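Local coordinates for protein galactitol 1-phosphate 5-dehydrogenase (Escherichia coli, PDB 4UEJ) that oxidises galactitol 1-phosphate to D-tagatose 6-phosphate with NAD+ as hydride acceptor, as a zinc-containing homodimeric dehydrogenase, at residues D26-K31 against D66-G71. Residues are numbered along the deposited sequence; the frame is centred on the assembly and turned at random.
Sequences DEVRVK and DAVGSG
A classic beta bulge marks this antiparallel pairing of strand 27-31 with strand 66-68: Asp66 and Ala67 both face Arg29. Arg29 O takes a short, nearly straight bond from Asp66 N (2.7 Å) and a weak one from Ala67 N (3.5 Å), while Arg29 N gives a nearly straight bond to Ala67 O (2.8 Å). Beyond the strand end, Gly69 N meets Glu27 O almost along its C=O axis. With CG anti to the backbone N in both residues, the Arg29 and Asp66 side chains run side by side. The Arg29 chain bends at chi3 (58°) and offers its guanidinium edge side-on: NE (2.9 Å) and NH2 (3.1 Å) both grip Asp66 OD2, NE on its anti lone pair, the two planes 47° apart. Ala67 CB lies against one guanidinium face, and Pro20 O accepts from NH1. On the other face of the sheet, the Val28 and Val68 side chains cross obliquely, their CG1 atoms 3.9 Å apart. An alanine at Arg29 would lose these side-chain bonds and probably leave the Asp66 carboxylate less firmly held, while the backbone pairing would likely persist. Far from both zinc sites, the salt bridge links two strands of the GroES-like domain at the bulge, and NH1 ties Arg29 to the loop before its strand.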
loop_
_atom_site.group_PDB
_atom_site.type_symbol
_atom_site.label_atom_id
_atom_site.label_comp_id
_atom_site.label_asym_id
_atom_site.label_seq_id
_atom_site.Cartn_x
_atom_site.Cartn_y
_atom_site.Cartn_z
ATOM N N ASP A 26 -26.528 1.385 30.526
ATOM C CA ASP A 26 -26.129 2.006 29.269
ATOM C C ASP A 26 -26.546 1.189 28.046
ATOM O O ASP A 26 -26.023 1.395 26.946
ATOM C CB ASP A 26 -24.610 2.259 29.260
ATOM C CG ASP A 26 -23.782 0.973 29.262
ATOM O OD1 ASP A 26 -24.300 -0.101 29.636
ATOM O OD2 ASP A 26 -22.590 1.043 28.894
ATOM N N GLU A 27 -27.498 0.283 28.228
ATOM C CA GLU A 27 -28.003 -0.500 27.104
ATOM C C GLU A 27 -29.350 0.001 26.595
ATOM O O GLU A 27 -30.066 0.714 27.292
ATOM C CB GLU A 27 -28.124 -1.975 27.489
ATOM C CG GLU A 27 -26.798 -2.653 27.668
ATOM C CD GLU A 27 -26.935 -4.098 28.100
ATOM O OE1 GLU A 27 -27.973 -4.460 28.696
ATOM O OE2 GLU A 27 -26.005 -4.879 27.826
ATOM N N VAL A 28 -29.677 -0.373 25.361
ATOM C CA VAL A 28 -31.006 -0.145 24.806
ATOM C C VAL A 28 -31.507 -1.429 24.164
ATOM O O VAL A 28 -30.715 -2.312 23.831
ATOM C CB VAL A 28 -31.013 0.970 23.737
ATOM C CG1 VAL A 28 -30.494 2.276 24.312
ATOM C CG2 VAL A 28 -30.174 0.550 22.541
ATOM N N ARG A 29 -32.818 -1.537 23.980
ATOM C CA ARG A 29 -33.353 -2.644 23.202
ATOM C C ARG A 29 -33.949 -2.103 21.920
ATOM O O ARG A 29 -34.675 -1.112 21.928
ATOM C CB ARG A 29 -34.415 -3.440 23.976
ATOM C CG ARG A 29 -34.924 -4.642 23.192
ATOM C CD ARG A 29 -35.652 -5.664 24.062
ATOM N NE ARG A 29 -36.797 -5.089 24.757
ATOM C CZ ARG A 29 -36.940 -5.083 26.075
ATOM N NH1 ARG A 29 -36.006 -5.626 26.845
ATOM N NH2 ARG A 29 -38.018 -4.536 26.625
ATOM N N VAL A 30 -33.628 -2.762 20.820
ATOM C CA VAL A 30 -34.130 -2.342 19.522
ATOM C C VAL A 30 -35.107 -3.357 18.943
ATOM O O VAL A 30 -34.812 -4.542 18.865
ATOM C CB VAL A 30 -32.979 -2.136 18.519
ATOM C CG1 VAL A 30 -33.521 -1.644 17.193
ATOM C CG2 VAL A 30 -31.953 -1.158 19.082
ATOM N N LYS A 31 -36.272 -2.883 18.522
ATOM C CA LYS A 31 -37.169 -3.716 17.746
ATOM C C LYS A 31 -36.763 -3.571 16.287
ATOM O O LYS A 31 -36.862 -2.486 15.712
ATOM C CB LYS A 31 -38.622 -3.308 17.964
ATOM C CG LYS A 31 -39.608 -4.159 17.209
ATOM C CD LYS A 31 -41.039 -3.718 17.516
ATOM C CE LYS A 31 -42.017 -4.232 16.473
ATOM N NZ LYS A 31 -43.417 -3.797 16.770
ATOM N N ASP A 66 -37.069 0.150 21.640
ATOM C CA ASP A 66 -38.183 -0.479 22.339
ATOM C C ASP A 66 -38.145 -0.120 23.814
ATOM O O ASP A 66 -39.186 0.018 24.464
ATOM C CB ASP A 66 -38.134 -1.999 22.161
ATOM C CG ASP A 66 -39.240 -2.707 22.907
ATOM O OD1 ASP A 66 -40.410 -2.593 22.482
ATOM O OD2 ASP A 66 -38.940 -3.379 23.914
ATOM N N ALA A 67 -36.931 0.026 24.334
ATOM C CA ALA A 67 -36.706 0.357 25.738
ATOM C C ALA A 67 -35.269 0.844 25.929
ATOM O O ALA A 67 -34.394 0.540 25.114
ATOM C CB ALA A 67 -36.983 -0.846 26.623
ATOM N N VAL A 68 -35.028 1.603 26.997
ATOM C CA VAL A 68 -33.677 2.077 27.289
ATOM C C VAL A 68 -33.281 1.828 28.741
ATOM O O VAL A 68 -34.128 1.774 29.627
ATOM C CB VAL A 68 -33.512 3.590 26.988
ATOM C CG1 VAL A 68 -33.780 3.879 25.526
ATOM C CG2 VAL A 68 -34.419 4.429 27.876
ATOM N N GLY A 69 -31.980 1.678 28.969
ATOM C CA GLY A 69 -31.447 1.566 30.309
ATOM C C GLY A 69 -31.595 2.881 31.047
ATOM O O GLY A 69 -31.783 3.933 30.438
ATOM N N SER A 70 -31.485 2.821 32.365
ATOM C CA SER A 70 -31.734 3.978 33.214
ATOM C C SER A 70 -30.675 5.071 33.045
ATOM O O SER A 70 -30.883 6.214 33.455
ATOM C CB SER A 70 -31.807 3.532 34.674
ATOM O OG SER A 70 -30.658 2.781 35.022
ATOM N N GLY A 71 -29.546 4.719 32.442
ATOM C CA GLY A 71 -28.482 5.679 32.219
ATOM C C GLY A 71 -28.539 6.327 30.849
ATOM O O GLY A 71 -27.693 7.159 30.518
#